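Local coordinates for outer membrane protein YopM (Yersinia pestis, PDB 1JL5) that probably acts as a virulence effector that alters host cell physiology and so promotes survival of the bacterium in host tissues, at residues A[299-304]-A[319-324]; A[120-125]-A[140-145]; A[275-280]-A[295-300]. All blocks are in the same frame, centred on the assembly; numbering follows the deposited sequence.

Overall arrangement
All three contacts join neighbouring turns of one leucine-rich repeat solenoid, and in each the segments are exactly twenty residues apart in sequence. Along the chain, interaction 2 (120-125 with 140-145) comes first, then interaction 3 (275-280 with 295-300), then interaction 1 (299-304 with 319-324). Interactions 1 and 3 share Leu299 and Tyr300, with centres about 10 Å apart: the turn of interaction 3 leads directly into strand 301-303 of interaction 1. Interaction 2 lies on the opposite side of the chain's centre, about 38 Å and 40 Å away, centre to centre. Together they sample the strand, the asparagine-rich bend after it and the proline turn before it, the elements that repeat from turn to turn.

Interaction 1: A[299-304]-A[319-324]; sequences LYYLNA and LEELNV
CD2 of Leu302 meets CD1 of Leu322 at 3.5 Å, two leucine side chains lying alongside and pointing the same way. Both have CG anti to the backbone N, which carries matching branches into the same side of the strand pair. Leu319 CD1 fits beside Leu299 and against the start of strand 301-303, 4.0 Å from both Leu299 CD2 and Leu302 CB. Ala304 and Val324 extend the apolar row at the far end.

Strands 301-303 and 321-323 run parallel, their short axes 6° apart. They are the strands of neighbouring leucine-rich repeats, LRR 12 and LRR 13, with Leu302 and Leu322 turned to the core and Tyr301, Glu321, Asn303 and Asn323 on the other face. Four backbone bonds set the register: Glu321 N to Tyr300 O, Leu302 N to Glu321 O, Asn323 N to Leu302 O and Ala304 N to Asn323 O. Tyr300 O is gripped twice, for Glu320 N also donates to it at 2.7 Å.

On the polar face, the Tyr301 ring turns its edge to the Glu321 carboxylate, with OE1 in the ring plane and 3.3 Å from CD1; the two planes are 84° apart. Beyond them, the amides of Asn303 and Asn323 stack with planes 10° apart, their OD1 atoms bonded to Ser305 and Ser325 respectively. Asn303 ND2 donates to Tyr301 OH at 2.9 Å, the hydroxyl lying out of the amide plane, while a water bridges Glu321 OE2 and Asn323 ND2. Glu321 also forms a salt bridge with Arg341, its stronger partner.

The edge-on approach places the carboxylate beside ring hydrogens, a geometry likely to be electrostatically favourable.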
# COMPACT_ATOMS: atom_id res chain seq x y z
N LEU A 299 -17.19 6.28 24.07
CA LEU A 299 -16.37 5.67 23.04
C LEU A 299 -15.43 6.71 22.45
O LEU A 299 -15.86 7.79 22.05
CB LEU A 299 -17.27 5.11 21.93
CG LEU A 299 -16.63 4.07 21.02
CD1 LEU A 299 -16.36 2.79 21.82
CD2 LEU A 299 -17.55 3.78 19.86
N TYR A 300 -14.14 6.39 22.40
CA TYR A 300 -13.17 7.30 21.81
C TYR A 300 -12.89 6.83 20.40
O TYR A 300 -12.71 7.62 19.48
CB TYR A 300 -11.83 7.25 22.55
CG TYR A 300 -11.82 7.83 23.93
CD1 TYR A 300 -12.45 9.04 24.22
CD2 TYR A 300 -11.11 7.19 24.96
CE1 TYR A 300 -12.36 9.61 25.48
CE2 TYR A 300 -11.02 7.75 26.22
CZ TYR A 300 -11.65 8.95 26.47
OH TYR A 300 -11.55 9.50 27.73
N TYR A 301 -12.86 5.52 20.26
CA TYR A 301 -12.53 4.91 18.99
C TYR A 301 -13.55 3.92 18.51
O TYR A 301 -13.92 2.98 19.21
CB TYR A 301 -11.18 4.22 19.10
CG TYR A 301 -10.77 3.42 17.89
CD1 TYR A 301 -10.02 3.99 16.87
CD2 TYR A 301 -11.09 2.07 17.80
CE1 TYR A 301 -9.59 3.24 15.78
CE2 TYR A 301 -10.67 1.30 16.72
CZ TYR A 301 -9.92 1.89 15.72
OH TYR A 301 -9.47 1.13 14.66
N LEU A 302 -14.00 4.12 17.29
CA LEU A 302 -14.93 3.21 16.71
C LEU A 302 -14.41 2.86 15.33
O LEU A 302 -14.21 3.73 14.48
CB LEU A 302 -16.32 3.82 16.58
CG LEU A 302 -17.24 2.91 15.75
CD1 LEU A 302 -17.33 1.53 16.39
CD2 LEU A 302 -18.61 3.53 15.62
N ASN A 303 -14.15 1.59 15.14
CA ASN A 303 -13.74 1.13 13.84
C ASN A 303 -14.85 0.16 13.49
O ASN A 303 -14.96 -0.91 14.08
CB ASN A 303 -12.40 0.40 13.89
CG ASN A 303 -11.90 0.07 12.51
OD1 ASN A 303 -12.66 0.06 11.54
ND2 ASN A 303 -10.61 -0.21 12.40
N ALA A 304 -15.70 0.57 12.56
CA ALA A 304 -16.81 -0.26 12.11
C ALA A 304 -16.66 -0.38 10.60
O ALA A 304 -17.62 -0.62 9.88
CB ALA A 304 -18.13 0.41 12.46
N LEU A 319 -16.30 10.53 21.01
CA LEU A 319 -15.66 9.92 19.86
C LEU A 319 -14.56 10.75 19.25
O LEU A 319 -14.78 11.88 18.81
CB LEU A 319 -16.70 9.59 18.80
CG LEU A 319 -16.24 8.50 17.83
CD1 LEU A 319 -15.95 7.23 18.62
CD2 LEU A 319 -17.31 8.25 16.80
N GLU A 320 -13.37 10.18 19.22
CA GLU A 320 -12.24 10.87 18.64
C GLU A 320 -11.88 10.26 17.31
O GLU A 320 -11.42 10.94 16.40
CB GLU A 320 -11.07 10.81 19.60
CG GLU A 320 -11.34 11.63 20.83
CD GLU A 320 -10.19 11.63 21.77
OE1 GLU A 320 -9.79 10.54 22.21
OE2 GLU A 320 -9.69 12.73 22.06
N GLU A 321 -12.08 8.96 17.18
CA GLU A 321 -11.78 8.34 15.92
C GLU A 321 -12.95 7.51 15.47
O GLU A 321 -13.44 6.64 16.18
CB GLU A 321 -10.54 7.46 15.98
CG GLU A 321 -10.27 6.80 14.64
CD GLU A 321 -8.88 6.22 14.52
OE1 GLU A 321 -8.10 6.33 15.49
OE2 GLU A 321 -8.58 5.67 13.45
N LEU A 322 -13.42 7.82 14.27
CA LEU A 322 -14.51 7.10 13.69
C LEU A 322 -14.03 6.53 12.39
O LEU A 322 -13.68 7.27 11.47
CB LEU A 322 -15.70 8.01 13.43
CG LEU A 322 -16.84 7.28 12.72
CD1 LEU A 322 -17.36 6.16 13.62
CD2 LEU A 322 -17.95 8.26 12.38
N ASN A 323 -13.99 5.22 12.32
CA ASN A 323 -13.61 4.57 11.09
C ASN A 323 -14.79 3.73 10.68
O ASN A 323 -15.08 2.70 11.29
CB ASN A 323 -12.38 3.69 11.26
CG ASN A 323 -11.89 3.14 9.95
OD1 ASN A 323 -12.64 3.13 8.97
ND2 ASN A 323 -10.64 2.69 9.91
N VAL A 324 -15.51 4.20 9.67
CA VAL A 324 -16.65 3.47 9.15
C VAL A 324 -16.37 3.30 7.68
O VAL A 324 -17.26 3.22 6.84
CB VAL A 324 -17.95 4.26 9.35
CG1 VAL A 324 -18.28 4.31 10.83
CG2 VAL A 324 -17.79 5.65 8.79
O HOH W 1 -9.09 3.49 12.16

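Interaction 2: A[120-125]-A[140-145]; sequences NNNLKA and NNQLEK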
# COMPACT_ATOMS: atom_id res chain seq x y z
N ASN A 120 12.91 -14.49 20.60
CA ASN A 120 13.64 -14.39 19.35
C ASN A 120 14.93 -15.18 19.37
O ASN A 120 16.03 -14.64 19.29
CB ASN A 120 13.91 -12.92 19.04
CG ASN A 120 12.64 -12.15 18.81
OD1 ASN A 120 12.00 -12.28 17.77
ND2 ASN A 120 12.24 -11.35 19.80
N ASN A 121 14.76 -16.49 19.49
CA ASN A 121 15.86 -17.42 19.48
C ASN A 121 15.31 -18.62 18.75
O ASN A 121 14.22 -18.54 18.19
CB ASN A 121 16.29 -17.77 20.90
CG ASN A 121 17.22 -16.73 21.47
OD1 ASN A 121 18.32 -16.53 20.96
ND2 ASN A 121 16.79 -16.05 22.53
N ASN A 122 16.05 -19.71 18.75
CA ASN A 122 15.61 -20.91 18.05
C ASN A 122 15.38 -22.03 19.04
O ASN A 122 15.59 -23.20 18.73
CB ASN A 122 16.68 -21.31 17.04
CG ASN A 122 16.97 -20.21 16.03
OD1 ASN A 122 18.04 -20.15 15.44
ND2 ASN A 122 15.99 -19.33 15.83
N LEU A 123 14.94 -21.66 20.23
CA LEU A 123 14.68 -22.64 21.27
C LEU A 123 13.51 -23.52 20.89
O LEU A 123 12.43 -23.03 20.59
CB LEU A 123 14.39 -21.93 22.59
CG LEU A 123 15.51 -21.05 23.12
CD1 LEU A 123 15.06 -20.35 24.39
CD2 LEU A 123 16.75 -21.90 23.39
N LYS A 124 13.73 -24.83 20.89
CA LYS A 124 12.67 -25.76 20.55
C LYS A 124 12.13 -26.37 21.82
O LYS A 124 11.05 -26.96 21.84
CB LYS A 124 13.19 -26.86 19.62
CG LYS A 124 13.64 -26.35 18.26
CD LYS A 124 13.79 -27.49 17.25
CE LYS A 124 12.46 -28.18 16.99
NZ LYS A 124 12.54 -29.25 15.95
N ALA A 125 12.88 -26.21 22.90
CA ALA A 125 12.47 -26.75 24.19
C ALA A 125 13.11 -25.96 25.31
O ALA A 125 14.09 -25.24 25.12
CB ALA A 125 12.87 -28.21 24.30
N ASN A 140 8.78 -15.88 20.17
CA ASN A 140 9.57 -15.96 18.96
C ASN A 140 10.69 -16.98 19.06
O ASN A 140 11.87 -16.66 18.94
CB ASN A 140 10.14 -14.59 18.64
CG ASN A 140 9.05 -13.57 18.43
OD1 ASN A 140 8.16 -13.76 17.61
ND2 ASN A 140 9.10 -12.48 19.19
N ASN A 141 10.29 -18.21 19.31
CA ASN A 141 11.23 -19.31 19.39
C ASN A 141 10.56 -20.43 18.64
O ASN A 141 9.63 -20.19 17.88
CB ASN A 141 11.51 -19.67 20.85
CG ASN A 141 12.65 -18.86 21.42
OD1 ASN A 141 13.81 -19.10 21.08
ND2 ASN A 141 12.33 -17.89 22.27
N GLN A 142 11.03 -21.65 18.85
CA GLN A 142 10.46 -22.78 18.17
C GLN A 142 10.01 -23.79 19.19
O GLN A 142 10.06 -24.99 18.96
CB GLN A 142 11.49 -23.39 17.23
CG GLN A 142 11.87 -22.47 16.08
CD GLN A 142 13.14 -22.91 15.38
OE1 GLN A 142 13.27 -24.06 14.98
NE2 GLN A 142 14.08 -21.98 15.24
N LEU A 143 9.58 -23.29 20.34
CA LEU A 143 9.14 -24.16 21.41
C LEU A 143 8.00 -25.01 20.91
O LEU A 143 6.98 -24.50 20.45
CB LEU A 143 8.70 -23.32 22.61
CG LEU A 143 9.81 -22.45 23.19
CD1 LEU A 143 9.27 -21.69 24.38
CD2 LEU A 143 11.00 -23.32 23.60
N GLU A 144 8.19 -26.32 20.98
CA GLU A 144 7.18 -27.27 20.53
C GLU A 144 6.29 -27.55 21.71
O GLU A 144 5.12 -27.88 21.58
CB GLU A 144 7.85 -28.56 20.06
CG GLU A 144 9.10 -28.31 19.25
CD GLU A 144 8.97 -28.82 17.84
OE1 GLU A 144 7.97 -28.47 17.17
OE2 GLU A 144 9.87 -29.56 17.40
N LYS A 145 6.88 -27.41 22.90
CA LYS A 145 6.16 -27.64 24.13
C LYS A 145 6.87 -26.85 25.21
O LYS A 145 8.01 -26.44 25.05
CB LYS A 145 6.14 -29.13 24.48
CG LYS A 145 7.51 -29.78 24.54
CD LYS A 145 7.39 -31.30 24.68
CE LYS A 145 8.75 -31.98 24.58
NZ LYS A 145 8.67 -33.47 24.66
O HOH W 2 12.78 -19.20 16.17
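Asn140 O receives the backbone N-H of Asn121 at 2.9 Å, the donor lying in the carbonyl plane, and the CA of Asn120 also approaches this oxygen. Beside it, the amides of Asn120 and Asn140 lie side by side.

The end of the Asn141 side chain comes back to segment 120-125. Its OD1 accepts from Leu123 N at 2.9 Å, although this oxygen sits too near its neighbours in the model for its place to be certain. Asn141 ND2 donates to the carbonyls of Val118 and Val138, and Asn121 ND2 repeats the pattern one turn earlier with Ala98 and Val118. This is the asparagine arrangement familiar from leucine-rich repeats, in which the buried amide satisfies main-chain groups of adjoining turns.

Leu123 and Leu143 point into the interior, CB of the first 3.8 Å from CD2 of the second. On the outer side, a water joins Asn121 O to Gln142 NE2, and Lys124 CG rests on Gln142 CB. The lysine chain is bent at chi3 (63°), bringing NZ to 3.1 Å from Glu144 OE2 in a salt bridge between exposed side chains. The backbone beneath is tied by Glu144 N to Lys124 O, also 3.1 Å, with the donor tilted 34° from the carbonyl plane.

The two segments run 10° apart end to end and have no regular secondary structure. They are the bends that follow strands 115-117 and 135-137, with Leu123 touching Val118 and Leu143 touching Val138 just beyond those strands, and the second bend leads on toward strand 157-159.

Interaction 3: A[275-280]-A[295-300]; sequences LPQSLT and LPPNLY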
# COMPACT_ATOMS: atom_id res chain seq x y z
N LEU A 275 -23.44 -2.46 25.17
CA LEU A 275 -22.04 -2.12 25.31
C LEU A 275 -21.74 -1.42 26.62
O LEU A 275 -22.40 -0.45 26.98
CB LEU A 275 -21.60 -1.23 24.16
CG LEU A 275 -21.69 -1.92 22.80
CD1 LEU A 275 -21.29 -0.93 21.71
CD2 LEU A 275 -20.77 -3.14 22.79
N PRO A 276 -20.76 -1.93 27.37
CA PRO A 276 -20.42 -1.28 28.63
C PRO A 276 -20.11 0.17 28.33
O PRO A 276 -19.47 0.48 27.32
CB PRO A 276 -19.19 -2.06 29.09
CG PRO A 276 -19.49 -3.44 28.58
CD PRO A 276 -19.98 -3.17 27.18
N GLN A 277 -20.56 1.07 29.19
CA GLN A 277 -20.31 2.48 28.98
C GLN A 277 -18.85 2.78 29.17
O GLN A 277 -18.38 3.87 28.85
CB GLN A 277 -21.15 3.30 29.94
CG GLN A 277 -22.61 3.18 29.64
CD GLN A 277 -23.45 3.71 30.75
OE1 GLN A 277 -23.33 4.88 31.13
NE2 GLN A 277 -24.31 2.86 31.30
N SER A 278 -18.12 1.81 29.70
CA SER A 278 -16.69 1.97 29.91
C SER A 278 -15.98 1.76 28.58
O SER A 278 -14.78 2.02 28.46
CB SER A 278 -16.21 0.94 30.91
OG SER A 278 -16.75 -0.33 30.58
N LEU A 279 -16.71 1.29 27.58
CA LEU A 279 -16.12 1.02 26.27
C LEU A 279 -15.68 2.29 25.58
O LEU A 279 -16.49 3.15 25.23
CB LEU A 279 -17.11 0.27 25.39
CG LEU A 279 -16.49 -0.52 24.23
CD1 LEU A 279 -15.56 -1.59 24.79
CD2 LEU A 279 -17.59 -1.15 23.40
N THR A 280 -14.37 2.41 25.38
CA THR A 280 -13.81 3.58 24.73
C THR A 280 -13.21 3.19 23.40
O THR A 280 -12.99 4.03 22.53
CB THR A 280 -12.70 4.18 25.59
OG1 THR A 280 -11.72 3.17 25.85
CG2 THR A 280 -13.26 4.69 26.91
N LEU A 295 -23.87 3.35 20.46
CA LEU A 295 -22.44 3.42 20.68
C LEU A 295 -22.26 3.84 22.12
O LEU A 295 -23.03 4.64 22.64
CB LEU A 295 -21.80 4.43 19.74
CG LEU A 295 -21.80 3.95 18.29
CD1 LEU A 295 -21.17 5.02 17.41
CD2 LEU A 295 -21.03 2.63 18.19
N PRO A 296 -21.28 3.26 22.79
CA PRO A 296 -21.02 3.60 24.19
C PRO A 296 -20.86 5.13 24.26
O PRO A 296 -20.28 5.74 23.37
CB PRO A 296 -19.72 2.85 24.48
CG PRO A 296 -19.83 1.65 23.61
CD PRO A 296 -20.34 2.22 22.32
N PRO A 297 -21.38 5.75 25.33
CA PRO A 297 -21.31 7.20 25.51
C PRO A 297 -19.91 7.78 25.65
O PRO A 297 -19.71 8.98 25.45
CB PRO A 297 -22.15 7.42 26.76
CG PRO A 297 -21.81 6.22 27.56
CD PRO A 297 -21.90 5.10 26.54
N ASN A 298 -18.95 6.94 26.00
CA ASN A 298 -17.58 7.39 26.18
C ASN A 298 -16.63 6.78 25.16
O ASN A 298 -15.42 6.76 25.36
CB ASN A 298 -17.11 7.02 27.59
CG ASN A 298 -18.11 7.40 28.64
OD1 ASN A 298 -18.50 8.57 28.74
ND2 ASN A 298 -18.56 6.42 29.42
N LEU A 299 -17.19 6.28 24.07
CA LEU A 299 -16.37 5.67 23.04
C LEU A 299 -15.43 6.71 22.45
O LEU A 299 -15.86 7.79 22.05
CB LEU A 299 -17.27 5.11 21.93
CG LEU A 299 -16.63 4.07 21.02
CD1 LEU A 299 -16.36 2.79 21.82
CD2 LEU A 299 -17.55 3.78 19.86
N TYR A 300 -14.14 6.39 22.40
CA TYR A 300 -13.17 7.30 21.81
C TYR A 300 -12.89 6.83 20.40
O TYR A 300 -12.71 7.62 19.48
CB TYR A 300 -11.83 7.25 22.55
CG TYR A 300 -11.82 7.83 23.93
CD1 TYR A 300 -12.45 9.04 24.22
CD2 TYR A 300 -11.11 7.19 24.96
CE1 TYR A 300 -12.36 9.61 25.48
CE2 TYR A 300 -11.02 7.75 26.22
CZ TYR A 300 -11.65 8.95 26.47
OH TYR A 300 -11.55 9.50 27.73
O HOH W 3 -21.25 7.02 30.89
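Two type I beta turns on adjoining coils of the leucine-rich repeat solenoid, Pro276 to Leu279 and Pro296 to Leu299, are laid against each other here, and the ring of Pro296 forms the apolar middle of their contact. Its CD lies 3.3 Å from Leu275 CD1 and its CG 3.4 Å from Leu275 CB, both tighter than usual carbon contacts. From the far end of the turn, Leu279 CB reaches Pro296 CG at 3.5 Å, so the leucines before and at the end of the first turn both touch one proline of the second coil. Leu279 has CG anti to the backbone N (chi1 -158°) and runs alongside Leu299, whose CD1 it meets with CG.

Each turn closes with the N-H of its final leucine bonded to the carbonyl of its first proline. The turn thus reverses the chain just before the next strand: 281-283 follows the first and 301-303 the second. Leucine-proline pairs of this kind recur through the repeats, leading into the turn before the next strand, and the leucines packed side by side, Leu279 and Leu299, lie in the buried core.

The solvent-facing side is more polar. Asn298 ND2 donates to Gln277 O at 2.6 Å, approaching from 34° outside the carbonyl plane, and a water links the same nitrogen to Gln277 OE1. Gln277 crosses the Pro297 ring at about a right angle, with its CG nearest CD.

Toward the strand, Tyr300 N donates to Thr280 O at 2.6 Å. Thr280 CB comes within 3.5 Å of Tyr300 CD2, the two side chains parallel in direction, and Asn298 O sits above one face of the tyrosine ring, offset toward its rim. Thr280 OG1 turns to the Glu260 carbonyl, while the Tyr300 ring packs on Asn80 of the second subunit.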